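Esterase (uncultured bacterium FLS12, PDB 4RGY) hydrolyses ester bonds as a low-temperature-active alkaline esterase from marine sediment, with an alpha/beta-hydrolase fold. Local coordinates at residues 4-9 with 19-24; 43-48 with 75-80; 150-155 with 216-221; 190-195 with 223-228; 12-17 with 91-96. All coordinates share one frame; numbering follows the deposited sequence.

Contact 1: residues 4-9 with 19-24; sequences LFQCDF and SMTVIL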
# COMPACT_ATOMS: atom_id res chain seq x y z
N LEU A 4 2.97 8.81 6.39
CA LEU A 4 1.75 8.06 6.10
C LEU A 4 1.99 6.56 6.29
O LEU A 4 2.97 6.02 5.79
CB LEU A 4 1.32 8.33 4.65
CG LEU A 4 0.15 7.51 4.11
CD1 LEU A 4 -1.13 7.90 4.79
CD2 LEU A 4 0.01 7.68 2.60
N PHE A 5 1.09 5.91 7.02
CA PHE A 5 1.23 4.49 7.28
C PHE A 5 -0.01 3.75 6.85
O PHE A 5 -1.12 4.06 7.29
CB PHE A 5 1.47 4.24 8.78
CG PHE A 5 2.66 4.95 9.32
CD1 PHE A 5 2.57 6.26 9.75
CD2 PHE A 5 3.89 4.31 9.38
CE1 PHE A 5 3.68 6.93 10.23
CE2 PHE A 5 5.01 4.97 9.86
CZ PHE A 5 4.90 6.28 10.29
N GLN A 6 0.18 2.76 5.98
CA GLN A 6 -0.87 1.81 5.69
C GLN A 6 -0.56 0.58 6.54
O GLN A 6 0.50 -0.04 6.40
CB GLN A 6 -0.91 1.49 4.20
CG GLN A 6 -1.21 2.72 3.33
CD GLN A 6 -2.61 3.30 3.51
OE1 GLN A 6 -3.49 2.68 4.11
NE2 GLN A 6 -2.82 4.49 2.97
N CYS A 7 -1.48 0.25 7.43
CA CYS A 7 -1.24 -0.74 8.47
C CYS A 7 -2.14 -1.93 8.28
O CYS A 7 -3.37 -1.80 8.32
CB CYS A 7 -1.55 -0.12 9.84
SG CYS A 7 -0.91 1.56 10.11
N ASP A 8 -1.54 -3.10 8.09
CA ASP A 8 -2.29 -4.35 7.99
C ASP A 8 -2.01 -5.17 9.24
O ASP A 8 -0.90 -5.67 9.43
CB ASP A 8 -1.89 -5.11 6.73
CG ASP A 8 -2.14 -4.31 5.48
OD1 ASP A 8 -3.22 -3.70 5.39
OD2 ASP A 8 -1.25 -4.28 4.60
N PHE A 9 -3.03 -5.31 10.09
CA PHE A 9 -2.85 -5.86 11.43
C PHE A 9 -3.99 -6.81 11.74
O PHE A 9 -4.97 -6.89 11.01
CB PHE A 9 -2.82 -4.72 12.46
CG PHE A 9 -4.11 -3.96 12.54
CD1 PHE A 9 -4.37 -2.90 11.68
CD2 PHE A 9 -5.08 -4.30 13.48
CE1 PHE A 9 -5.57 -2.21 11.74
CE2 PHE A 9 -6.29 -3.61 13.55
CZ PHE A 9 -6.53 -2.56 12.68
N SER A 19 -7.23 -3.47 8.15
CA SER A 19 -6.31 -2.40 7.82
C SER A 19 -6.75 -1.07 8.39
O SER A 19 -7.94 -0.87 8.63
CB SER A 19 -6.20 -2.25 6.30
OG SER A 19 -5.75 -3.46 5.72
N MET A 20 -5.80 -0.17 8.60
CA MET A 20 -6.11 1.23 8.90
C MET A 20 -5.06 2.12 8.26
O MET A 20 -3.96 1.67 7.92
CB MET A 20 -6.16 1.48 10.41
CG MET A 20 -4.82 1.32 11.11
SD MET A 20 -5.01 1.70 12.85
CE MET A 20 -3.50 0.99 13.51
N THR A 21 -5.40 3.40 8.09
CA THR A 21 -4.45 4.39 7.61
C THR A 21 -4.16 5.34 8.76
O THR A 21 -5.08 5.79 9.44
CB THR A 21 -5.07 5.21 6.47
OG1 THR A 21 -5.48 4.31 5.43
CG2 THR A 21 -4.07 6.22 5.92
N VAL A 22 -2.88 5.62 8.99
CA VAL A 22 -2.48 6.53 10.06
C VAL A 22 -1.56 7.60 9.49
O VAL A 22 -0.66 7.31 8.71
CB VAL A 22 -1.76 5.76 11.20
CG1 VAL A 22 -1.14 6.72 12.20
CG2 VAL A 22 -2.73 4.81 11.89
N ILE A 23 -1.80 8.85 9.88
CA ILE A 23 -0.81 9.89 9.57
C ILE A 23 -0.25 10.46 10.86
O ILE A 23 -0.99 10.74 11.81
CB ILE A 23 -1.35 10.98 8.64
CG1 ILE A 23 -2.70 11.49 9.10
CG2 ILE A 23 -1.47 10.45 7.22
CD1 ILE A 23 -3.26 12.58 8.19
N LEU A 24 1.08 10.59 10.89
CA LEU A 24 1.82 11.01 12.08
C LEU A 24 2.65 12.22 11.72
O LEU A 24 3.26 12.25 10.66
CB LEU A 24 2.82 9.94 12.50
CG LEU A 24 2.57 8.80 13.47
CD1 LEU A 24 3.92 8.15 13.80
CD2 LEU A 24 1.87 9.29 14.73
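Phe5 and Cys7 meet Met20 and Val22 on one buried face of an antiparallel beta hairpin built from strands 2-11 and 16-25, and Phe9 and Leu24 reach in to join them. The hydrogen-bonded pairs Phe5-Val22 and Cys7-Met20 fix its register, Phe5 N standing 2.8 Å from Val22 O. Apolar groups of differing length suit this tight face. Met20 has its CG between the backbone N and the carbonyl carbon (chi1 66°), where CG reaches CE1 of Phe9 at 3.7 Å and also touches CB of Cys7. Its SD then lies 5.0 Å from the centroid of the Phe9 ring, an oblique Met-aromatic contact. Phe110 of helix 95-110 packs on both residues, and a strand of the second subunit continues the sheet beside strand 2-11.

On the other face Gln6 and Asp8 are partly exposed, though Leu4, Thr21 and Ile23 beside them are buried. Gln6 lies alongside Thr21, its OE1 2.9 Å from Thr21 OG1, whose one proton also has His56 O within reach. An alanine in place of Gln6 would probably leave Thr21 OG1 without this neighbour and its CG2 less covered. At the far end, Ser19 OG donates to Asp8 OD1 over 2.6 Å, nearly along the C-O axis.

Contact 2: residues 43-48 with 75-80; sequences HPTLFL and AVVMPA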
# COMPACT_ATOMS: atom_id res chain seq x y z
N HIS A 43 1.48 12.20 20.66
CA HIS A 43 0.74 13.14 19.84
C HIS A 43 -0.74 13.08 20.15
O HIS A 43 -1.30 12.00 20.24
CB HIS A 43 0.96 12.84 18.36
CG HIS A 43 2.33 13.20 17.87
ND1 HIS A 43 2.73 14.51 17.70
CD2 HIS A 43 3.39 12.44 17.52
CE1 HIS A 43 3.97 14.54 17.27
NE2 HIS A 43 4.40 13.29 17.15
N PRO A 44 -1.37 14.26 20.29
CA PRO A 44 -2.84 14.28 20.31
C PRO A 44 -3.34 13.59 19.05
O PRO A 44 -2.69 13.67 17.99
CB PRO A 44 -3.16 15.77 20.29
CG PRO A 44 -1.96 16.43 20.89
CD PRO A 44 -0.79 15.60 20.43
N THR A 45 -4.46 12.89 19.16
CA THR A 45 -4.91 12.02 18.08
C THR A 45 -6.37 12.23 17.75
O THR A 45 -7.23 12.24 18.63
CB THR A 45 -4.67 10.54 18.43
OG1 THR A 45 -3.26 10.33 18.62
CG2 THR A 45 -5.15 9.61 17.30
N LEU A 46 -6.63 12.40 16.46
CA LEU A 46 -8.00 12.41 15.95
C LEU A 46 -8.31 11.06 15.31
O LEU A 46 -7.63 10.63 14.38
CB LEU A 46 -8.18 13.53 14.92
CG LEU A 46 -9.46 13.53 14.09
CD1 LEU A 46 -10.66 13.83 14.97
CD2 LEU A 46 -9.37 14.53 12.94
N PHE A 47 -9.34 10.40 15.83
CA PHE A 47 -9.86 9.19 15.21
C PHE A 47 -10.92 9.65 14.22
O PHE A 47 -11.89 10.29 14.60
CB PHE A 47 -10.44 8.25 16.27
CG PHE A 47 -9.38 7.68 17.17
CD1 PHE A 47 -8.90 8.40 18.27
CD2 PHE A 47 -8.82 6.43 16.90
CE1 PHE A 47 -7.89 7.87 19.08
CE2 PHE A 47 -7.82 5.91 17.70
CZ PHE A 47 -7.35 6.62 18.79
N LEU A 48 -10.70 9.33 12.95
CA LEU A 48 -11.48 9.91 11.85
C LEU A 48 -12.19 8.79 11.11
O LEU A 48 -11.56 7.96 10.45
CB LEU A 48 -10.55 10.71 10.93
CG LEU A 48 -11.18 11.51 9.78
CD1 LEU A 48 -12.23 12.50 10.27
CD2 LEU A 48 -10.09 12.23 9.00
N ALA A 75 -1.96 13.70 15.19
CA ALA A 75 -1.99 12.42 14.47
C ALA A 75 -3.44 12.12 14.07
O ALA A 75 -4.38 12.55 14.74
CB ALA A 75 -1.43 11.32 15.33
N VAL A 76 -3.62 11.38 12.98
CA VAL A 76 -4.96 10.99 12.57
C VAL A 76 -4.99 9.48 12.32
O VAL A 76 -4.13 8.93 11.62
CB VAL A 76 -5.40 11.73 11.29
CG1 VAL A 76 -6.86 11.41 10.98
CG2 VAL A 76 -5.25 13.24 11.46
N VAL A 77 -5.99 8.82 12.90
CA VAL A 77 -6.15 7.37 12.75
C VAL A 77 -7.47 7.10 12.04
O VAL A 77 -8.52 7.50 12.53
CB VAL A 77 -6.15 6.66 14.13
CG1 VAL A 77 -6.47 5.17 13.99
CG2 VAL A 77 -4.79 6.85 14.82
N MET A 78 -7.39 6.42 10.90
CA MET A 78 -8.54 6.17 10.04
C MET A 78 -8.72 4.67 9.87
O MET A 78 -8.06 4.03 9.04
CB MET A 78 -8.31 6.85 8.68
CG MET A 78 -8.41 8.37 8.76
SD MET A 78 -7.48 9.27 7.51
CE MET A 78 -5.79 9.02 8.06
N PRO A 79 -9.63 4.09 10.65
CA PRO A 79 -9.82 2.64 10.60
C PRO A 79 -10.99 2.23 9.72
O PRO A 79 -11.65 3.10 9.15
CB PRO A 79 -10.17 2.32 12.03
CG PRO A 79 -10.96 3.52 12.50
CD PRO A 79 -10.37 4.71 11.76
N ALA A 80 -11.21 0.92 9.60
CA ALA A 80 -12.29 0.36 8.78
C ALA A 80 -13.25 -0.43 9.65
O ALA A 80 -12.82 -1.22 10.50
CB ALA A 80 -11.71 -0.53 7.70
O HOH W 1 -11.63 5.98 8.45
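Val77 holds CG1 anti to its backbone N (chi1 174°), and this sends its two methyls to different partners on strand 45-49: CG2 to Thr45 CG2 at 3.7 Å, CG1 to the Phe47 ring. Phe47, with CG anti to the carbonyl carbon (chi1 -67°), runs side by side with Val77, its CD2 3.9 Å from Val77 CB. Across the sheet, on the face of Leu46 and Val76, the CG1 methyl of Val76 packs on Leu48 CB at 3.8 Å.

The two strands are parallel neighbours in the central sheet of the alpha/beta hydrolase, joined by a beta-alpha-beta crossover through helices 58-62 and 65-68. Their ladder consists of four backbone bonds, alternately given by one strand and the other, among them Leu46 N to Ala75 O at 2.8 Å. At its start Thr45 turns OG1 back onto His43 O (3.0 Å), satisfying a hydroxyl where Ala75 offers just a methyl. Helix 95-110 packs against Phe47 and Pro79, and strand 16-25 against Val76 and Val77.

Pro79 has no N-H to give, and only its CD comes near Leu48 O. A water donates to Leu48 O (2.8 Å) and to Pro79 O instead. The chemistry thus implies apolar side chains around a backbone whose polar groups pair strand to strand, with water serving the one carbonyl that proline cannot.

Contact 3: residues 150-155 with 216-221; sequences SGALDI and DFLYED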
# COMPACT_ATOMS: atom_id res chain seq x y z
N SER A 150 -22.70 15.45 8.50
CA SER A 150 -23.78 14.82 7.74
C SER A 150 -24.09 13.45 8.31
O SER A 150 -24.14 12.45 7.57
CB SER A 150 -23.38 14.71 6.27
OG SER A 150 -22.90 15.96 5.79
N GLY A 151 -24.32 13.40 9.62
CA GLY A 151 -24.43 12.13 10.31
C GLY A 151 -25.76 11.43 10.15
O GLY A 151 -26.80 12.08 9.97
N ALA A 152 -25.73 10.10 10.19
CA ALA A 152 -26.95 9.30 10.25
C ALA A 152 -27.35 9.21 11.72
O ALA A 152 -27.13 8.20 12.39
CB ALA A 152 -26.69 7.91 9.67
N LEU A 153 -27.90 10.30 12.23
CA LEU A 153 -28.02 10.47 13.68
C LEU A 153 -29.28 9.88 14.31
O LEU A 153 -29.40 9.86 15.53
CB LEU A 153 -27.86 11.94 14.08
CG LEU A 153 -26.54 12.58 13.63
CD1 LEU A 153 -26.34 13.97 14.23
CD2 LEU A 153 -25.38 11.66 13.98
N ASP A 154 -30.20 9.41 13.47
CA ASP A 154 -31.38 8.70 13.94
C ASP A 154 -31.40 7.30 13.34
O ASP A 154 -31.72 7.13 12.15
CB ASP A 154 -32.67 9.46 13.58
CG ASP A 154 -33.90 8.88 14.27
OD1 ASP A 154 -33.80 7.80 14.89
OD2 ASP A 154 -34.97 9.52 14.18
N ILE A 155 -31.05 6.30 14.14
CA ILE A 155 -30.99 4.92 13.64
C ILE A 155 -32.27 4.12 13.88
O ILE A 155 -32.32 2.91 13.63
CB ILE A 155 -29.73 4.14 14.15
CG1 ILE A 155 -29.51 4.28 15.67
CG2 ILE A 155 -28.48 4.63 13.43
CD1 ILE A 155 -30.59 3.70 16.57
N ASP A 216 -28.83 17.31 1.84
CA ASP A 216 -28.52 15.92 2.17
C ASP A 216 -29.80 15.18 2.49
O ASP A 216 -30.72 15.74 3.09
CB ASP A 216 -27.59 15.90 3.39
CG ASP A 216 -26.86 14.57 3.58
OD1 ASP A 216 -27.53 13.53 3.68
OD2 ASP A 216 -25.61 14.59 3.64
N PHE A 217 -29.89 13.91 2.09
CA PHE A 217 -31.05 13.10 2.44
C PHE A 217 -31.19 12.98 3.95
O PHE A 217 -32.30 12.78 4.46
CB PHE A 217 -31.00 11.72 1.77
CG PHE A 217 -29.91 10.81 2.28
CD1 PHE A 217 -28.58 11.18 2.18
CD2 PHE A 217 -30.23 9.57 2.82
CE1 PHE A 217 -27.58 10.35 2.64
CE2 PHE A 217 -29.24 8.73 3.28
CZ PHE A 217 -27.91 9.12 3.19
N LEU A 218 -30.09 13.14 4.67
CA LEU A 218 -30.08 13.03 6.13
C LEU A 218 -30.35 14.36 6.83
O LEU A 218 -30.28 14.44 8.06
CB LEU A 218 -28.74 12.46 6.61
CG LEU A 218 -28.49 11.01 6.23
CD1 LEU A 218 -27.04 10.62 6.51
CD2 LEU A 218 -29.46 10.09 6.96
N TYR A 219 -30.68 15.40 6.06
CA TYR A 219 -30.85 16.73 6.66
C TYR A 219 -31.96 16.76 7.71
O TYR A 219 -31.77 17.29 8.80
CB TYR A 219 -31.10 17.79 5.59
CG TYR A 219 -31.29 19.17 6.18
CD1 TYR A 219 -30.26 19.82 6.83
CD2 TYR A 219 -32.53 19.82 6.11
CE1 TYR A 219 -30.43 21.08 7.38
CE2 TYR A 219 -32.70 21.08 6.64
CZ TYR A 219 -31.65 21.70 7.28
OH TYR A 219 -31.81 22.95 7.83
N GLU A 220 -33.11 16.19 7.38
CA GLU A 220 -34.25 16.20 8.31
C GLU A 220 -33.91 15.51 9.63
O GLU A 220 -34.24 16.03 10.70
CB GLU A 220 -35.50 15.59 7.66
CG GLU A 220 -36.11 16.45 6.55
CD GLU A 220 -35.17 16.64 5.36
OE1 GLU A 220 -34.44 15.70 5.00
OE2 GLU A 220 -35.17 17.76 4.79
N ASP A 221 -33.25 14.35 9.55
CA ASP A 221 -32.79 13.65 10.75
C ASP A 221 -31.85 14.53 11.55
O ASP A 221 -31.89 14.54 12.79
CB ASP A 221 -32.06 12.35 10.39
CG ASP A 221 -32.99 11.24 9.94
OD1 ASP A 221 -34.22 11.37 10.10
OD2 ASP A 221 -32.48 10.22 9.43
O HOH W 2 -24.30 16.88 3.67
O HOH W 3 -30.24 8.95 10.34
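Asp216 brings its carboxylate up to Ser150, OD2 lying 3.5 Å from Ser150 CB. A water completes the link: it donates to Asp216 OD2 at 2.6 Å and accepts from Ser150 OG, which is also bonded to Trp250. CG is anti to the backbone N (chi1 -163°). The other oxygen, OD1, accepts from Leu218 N over 2.8 Å in an Asx turn. Asp216 OD2 further bonds His245 ND1, and the pattern is consistent with a Ser-His-Asp triad of Ser126, His245 and Asp216.

A type I turn carries the chain past Phe217, whose ring meets His245 edge-to-face, to Leu218 at the N-cap of helix 219-232. Leu218 suits its place by reach: CD1 lies 3.6 Å from Ser150 O and also touches Gly151 O and, at 4.2 Å, Ala152 CB. In the first turn of the helix, Asp221 comes level with Asp154. Its CG is 4.1 Å from Asp154 CB, and a water bridges Asp221 OD2 to Asp154 N. The two carboxylates approach to 4.5 Å between Asp154 OD2 and Asp221 OD1, a repulsion that Arg224 probably offsets by bridging both; Asp154 OD1 is hydrogen-bonded to Thr156 OG1.

No direct hydrogen bond joins the two segments, which follow the neighbouring strands 145-149 and 207-213. Waters, a leucine and a shared arginine connect them, while the Asx turn would steady the carboxylate that faces His245.

Contact 4: residues 190-195 with 223-228; sequences DLFALA and VRFRDH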
# COMPACT_ATOMS: atom_id res chain seq x y z
N ASP A 190 -29.30 4.52 20.60
CA ASP A 190 -30.08 5.68 20.21
C ASP A 190 -29.43 6.96 20.71
O ASP A 190 -29.42 7.24 21.92
CB ASP A 190 -31.47 5.50 20.82
CG ASP A 190 -32.42 6.65 20.54
OD1 ASP A 190 -32.06 7.62 19.84
OD2 ASP A 190 -33.58 6.54 21.03
N LEU A 191 -28.86 7.74 19.79
CA LEU A 191 -28.18 8.99 20.17
C LEU A 191 -29.10 9.96 20.89
O LEU A 191 -28.63 10.76 21.71
CB LEU A 191 -27.58 9.69 18.95
CG LEU A 191 -26.53 8.94 18.15
CD1 LEU A 191 -26.01 9.88 17.08
CD2 LEU A 191 -25.40 8.48 19.05
N PHE A 192 -30.40 9.90 20.61
CA PHE A 192 -31.35 10.79 21.29
C PHE A 192 -31.40 10.46 22.78
O PHE A 192 -31.39 11.36 23.62
CB PHE A 192 -32.74 10.69 20.66
CG PHE A 192 -32.84 11.33 19.30
CD1 PHE A 192 -32.18 10.78 18.20
CD2 PHE A 192 -33.58 12.49 19.12
CE1 PHE A 192 -32.26 11.37 16.95
CE2 PHE A 192 -33.68 13.08 17.87
CZ PHE A 192 -33.02 12.52 16.78
N ALA A 193 -31.39 9.17 23.11
CA ALA A 193 -31.35 8.73 24.50
C ALA A 193 -30.02 9.06 25.15
O ALA A 193 -29.97 9.50 26.30
CB ALA A 193 -31.64 7.22 24.59
N LEU A 194 -28.93 8.84 24.42
CA LEU A 194 -27.61 9.15 24.96
C LEU A 194 -27.49 10.64 25.27
O LEU A 194 -26.89 11.01 26.29
CB LEU A 194 -26.51 8.70 23.99
CG LEU A 194 -26.45 7.18 23.71
CD1 LEU A 194 -25.32 6.89 22.75
CD2 LEU A 194 -26.29 6.35 24.98
N ALA A 195 -28.06 11.48 24.42
CA ALA A 195 -28.06 12.92 24.65
C ALA A 195 -28.81 13.27 25.94
O ALA A 195 -28.38 14.13 26.70
CB ALA A 195 -28.64 13.66 23.45
N VAL A 223 -31.75 17.89 11.58
CA VAL A 223 -32.51 18.96 12.20
C VAL A 223 -33.24 18.45 13.45
O VAL A 223 -33.27 19.11 14.49
CB VAL A 223 -33.50 19.60 11.20
CG1 VAL A 223 -34.48 20.53 11.93
CG2 VAL A 223 -32.73 20.36 10.12
N ARG A 224 -33.80 17.24 13.36
CA ARG A 224 -34.48 16.67 14.51
C ARG A 224 -33.52 16.41 15.68
O ARG A 224 -33.85 16.69 16.84
CB ARG A 224 -35.27 15.42 14.12
CG ARG A 224 -36.54 15.78 13.34
CD ARG A 224 -37.46 14.58 13.10
NE ARG A 224 -36.77 13.51 12.39
CZ ARG A 224 -36.28 12.44 12.99
NH1 ARG A 224 -36.43 12.30 14.30
NH2 ARG A 224 -35.64 11.51 12.30
N PHE A 225 -32.31 15.93 15.38
CA PHE A 225 -31.34 15.71 16.45
C PHE A 225 -30.89 17.05 17.05
O PHE A 225 -30.79 17.18 18.27
CB PHE A 225 -30.13 14.89 15.96
CG PHE A 225 -29.10 14.64 17.03
CD1 PHE A 225 -29.28 13.62 17.96
CD2 PHE A 225 -27.96 15.42 17.11
CE1 PHE A 225 -28.34 13.40 18.95
CE2 PHE A 225 -27.01 15.19 18.10
CZ PHE A 225 -27.20 14.17 19.01
N ARG A 226 -30.60 18.03 16.20
CA ARG A 226 -30.22 19.36 16.65
C ARG A 226 -31.27 19.94 17.59
O ARG A 226 -30.93 20.42 18.69
CB ARG A 226 -30.06 20.30 15.45
CG ARG A 226 -29.63 21.71 15.84
CD ARG A 226 -29.97 22.72 14.76
NE ARG A 226 -31.41 22.91 14.64
CZ ARG A 226 -31.99 23.64 13.70
NH1 ARG A 226 -31.24 24.22 12.77
NH2 ARG A 226 -33.31 23.76 13.66
N ASP A 227 -32.53 19.90 17.18
CA ASP A 227 -33.61 20.47 17.98
C ASP A 227 -33.73 19.73 19.31
O ASP A 227 -33.96 20.34 20.36
CB ASP A 227 -34.94 20.45 17.22
CG ASP A 227 -34.98 21.45 16.07
OD1 ASP A 227 -34.06 22.29 15.96
OD2 ASP A 227 -35.92 21.36 15.26
N HIS A 228 -33.52 18.42 19.28
CA HIS A 228 -33.54 17.62 20.49
C HIS A 228 -32.46 18.06 21.47
O HIS A 228 -32.76 18.36 22.64
CB HIS A 228 -33.38 16.14 20.14
CG HIS A 228 -33.27 15.23 21.31
ND1 HIS A 228 -34.33 14.98 22.17
CD2 HIS A 228 -32.25 14.45 21.74
CE1 HIS A 228 -33.94 14.10 23.09
NE2 HIS A 228 -32.69 13.78 22.85
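His228 NE2 gives its proton to Phe192 O at 2.9 Å, the one hydrogen bond between the two segments, which lie on helices 191-200 and 219-232. It approaches well to the side of the carbonyl, at a C=O...N angle of 116°. His228 has CG anti to its backbone N (chi1 175°), reaching out to the partner helix, and the imidazole lies against the Phe192 side chain. There Phe192 CD2 sits over the histidine face, toward the rim, 3.5 Å from His228 CG, with the ring planes oblique to each other.

Phe225 completes the aromatic cluster. It directs its edge at the face of Phe192 in a T-shaped pair, centroids 5.4 Å apart and planes at 85°. Its CE1 also touches Leu191 CB at 3.8 Å. Asp190, the N-cap, holds the start of the helix: its OD1 accepts from Phe192 N at 2.9 Å. At the outer margin Arg224 NH1 is 4.2 Å from Phe192 CZ, while its NH2 forms salt bridges with Asp221 and Asp154.

The two segments run nearly parallel, with axes 10.6 Å apart, a spacing that large flat rings can bridge. An alanine in place of His228 would probably leave Phe192 O without this donor and strip the imidazole from beside Phe192 CD2, giving the phenyl ring more freedom to turn. The chemistry implies that contacts between aromatic rings do most of the joining, while one bond, which requires a proton on NE2, ties the imidazole to the opposite backbone.

Contact 5: residues 12-17 with 91-96; sequences DVLGLS and HGLQYW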
# COMPACT_ATOMS: atom_id res chain seq x y z
N ASP A 12 -8.10 -9.08 17.26
CA ASP A 12 -8.57 -10.17 18.10
C ASP A 12 -10.07 -10.08 18.37
O ASP A 12 -10.77 -11.09 18.40
CB ASP A 12 -7.79 -10.17 19.42
CG ASP A 12 -6.40 -10.76 19.27
OD1 ASP A 12 -6.30 -11.93 18.85
OD2 ASP A 12 -5.41 -10.04 19.54
N VAL A 13 -10.57 -8.86 18.53
CA VAL A 13 -12.00 -8.67 18.77
C VAL A 13 -12.84 -9.11 17.58
O VAL A 13 -13.87 -9.76 17.75
CB VAL A 13 -12.31 -7.21 19.13
CG1 VAL A 13 -13.81 -6.92 19.04
CG2 VAL A 13 -11.77 -6.89 20.53
N LEU A 14 -12.39 -8.77 16.37
CA LEU A 14 -13.12 -9.13 15.16
C LEU A 14 -12.76 -10.54 14.69
O LEU A 14 -13.50 -11.14 13.91
CB LEU A 14 -12.83 -8.13 14.03
CG LEU A 14 -13.20 -6.67 14.28
CD1 LEU A 14 -12.78 -5.80 13.10
CD2 LEU A 14 -14.69 -6.56 14.52
N GLY A 15 -11.62 -11.05 15.14
CA GLY A 15 -11.11 -12.31 14.63
C GLY A 15 -10.78 -12.14 13.16
O GLY A 15 -11.10 -13.01 12.33
N LEU A 16 -10.13 -11.03 12.81
CA LEU A 16 -9.97 -10.69 11.40
C LEU A 16 -8.76 -9.82 11.14
O LEU A 16 -8.52 -8.83 11.84
CB LEU A 16 -11.23 -9.99 10.89
CG LEU A 16 -11.31 -9.60 9.41
CD1 LEU A 16 -11.29 -10.84 8.53
CD2 LEU A 16 -12.59 -8.81 9.16
N SER A 17 -8.01 -10.18 10.09
CA SER A 17 -6.95 -9.34 9.55
C SER A 17 -7.60 -8.18 8.83
O SER A 17 -8.48 -8.37 7.99
CB SER A 17 -6.11 -10.13 8.56
OG SER A 17 -5.35 -11.14 9.20
N HIS A 91 -26.12 -9.82 14.38
CA HIS A 91 -25.68 -10.88 13.48
C HIS A 91 -24.45 -10.40 12.73
O HIS A 91 -24.54 -9.86 11.62
CB HIS A 91 -26.78 -11.23 12.48
CG HIS A 91 -28.03 -11.73 13.12
ND1 HIS A 91 -28.22 -13.05 13.45
CD2 HIS A 91 -29.17 -11.08 13.49
CE1 HIS A 91 -29.42 -13.20 13.99
NE2 HIS A 91 -30.01 -12.03 14.03
N GLY A 92 -23.29 -10.55 13.35
CA GLY A 92 -22.06 -10.09 12.74
C GLY A 92 -20.96 -9.98 13.77
O GLY A 92 -20.97 -10.67 14.79
N LEU A 93 -20.00 -9.11 13.49
CA LEU A 93 -18.83 -9.01 14.35
C LEU A 93 -18.96 -7.85 15.32
O LEU A 93 -19.85 -6.99 15.20
CB LEU A 93 -17.57 -8.85 13.51
CG LEU A 93 -17.37 -9.94 12.45
CD1 LEU A 93 -16.11 -9.69 11.62
CD2 LEU A 93 -17.31 -11.31 13.10
N GLN A 94 -18.05 -7.82 16.28
CA GLN A 94 -18.12 -6.89 17.39
C GLN A 94 -17.42 -5.57 17.08
O GLN A 94 -16.39 -5.24 17.66
CB GLN A 94 -17.54 -7.53 18.65
CG GLN A 94 -18.30 -8.78 19.09
CD GLN A 94 -19.67 -8.47 19.68
OE1 GLN A 94 -20.68 -8.46 18.97
NE2 GLN A 94 -19.70 -8.21 20.98
N TYR A 95 -18.01 -4.80 16.16
CA TYR A 95 -17.37 -3.57 15.69
C TYR A 95 -17.37 -2.41 16.69
O TYR A 95 -16.51 -1.54 16.61
CB TYR A 95 -17.98 -3.13 14.36
CG TYR A 95 -17.64 -4.03 13.19
CD1 TYR A 95 -16.47 -3.84 12.47
CD2 TYR A 95 -18.50 -5.04 12.81
CE1 TYR A 95 -16.17 -4.66 11.39
CE2 TYR A 95 -18.22 -5.85 11.74
CZ TYR A 95 -17.06 -5.65 11.03
OH TYR A 95 -16.79 -6.48 9.96
N TRP A 96 -18.32 -2.39 17.62
CA TRP A 96 -18.29 -1.39 18.69
C TRP A 96 -17.18 -1.66 19.69
O TRP A 96 -16.44 -0.74 20.06
CB TRP A 96 -19.63 -1.35 19.43
CG TRP A 96 -19.57 -0.55 20.71
CD1 TRP A 96 -19.65 -1.05 21.99
CD2 TRP A 96 -19.43 0.87 20.85
NE1 TRP A 96 -19.58 -0.03 22.90
CE2 TRP A 96 -19.44 1.16 22.24
CE3 TRP A 96 -19.28 1.93 19.94
CZ2 TRP A 96 -19.33 2.46 22.74
CZ3 TRP A 96 -19.18 3.23 20.44
CH2 TRP A 96 -19.20 3.48 21.83
O HOH W 4 -16.33 -10.06 16.53
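Leu14 and Leu93 form the heart of an apolar contact between the turn of the hairpin 2-11/16-25 and the loop leading into helix 95-110. Leu14 has CG anti to its carbonyl carbon (chi1 -60°), and its branch CD2 does most of the touching. This methyl meets Leu93 CB at 3.8 Å, and it also lies over one face of the Tyr95 ring, 4.0 Å from the centroid and offset toward the rim, as a CH-pi contact. A branched leucine suits the spot because CD1 can meet the same ring at CE1. The hydroxyl of Tyr95 is bonded to His82 ND1, which fixes the far end of the ring.

Leu93, crossing Leu14 at about a right angle, reaches back with CD1 to Leu14 O at 3.8 Å and, more loosely, to Leu16 CD2. Val13 closes the outer side, its CG1 3.4 Å from Gln94 O, where Gln94 forms the centre of an inverse gamma turn just before the helix. No direct hydrogen bond crosses; a water accepts from Gln94 N and donates to Val13 O, each at 2.8 Å. Arg83 of the third subunit bonds Gly15 O and packs on Leu93.

Residues 12-14 have helical backbone angles, and Gly15 follows with a positive phi of 64°, a conformation open to glycine without strain. Together Gly15 and Leu16 face Ser11 in a G1 beta bulge, a motif often found where a hairpin turns.

Overall arrangement
Contacts 1 and 2 lie on one side of the chain's centre. Their own centres are about 10 Å apart and they join in one sheet, where Ile23 N lies 2.9 Å from Val76 O. Contact 5 shares strand 16-25 with contact 1 and adds the turn of the same hairpin, about 19 Å away between centres. Contacts 3 and 4 lie across the chain's centre from contacts 1 and 2, their centres about 11 Å apart, tied by the Asp154-Arg224 salt bridge and by Leu153 packing on Leu191 and Phe225. Contact 3 holds Asp216 of the probable triad with Ser126 and His245; the nearest atoms of contacts 2 and 3 are about 11 Å apart, those of contacts 1 and 3 about 20 Å.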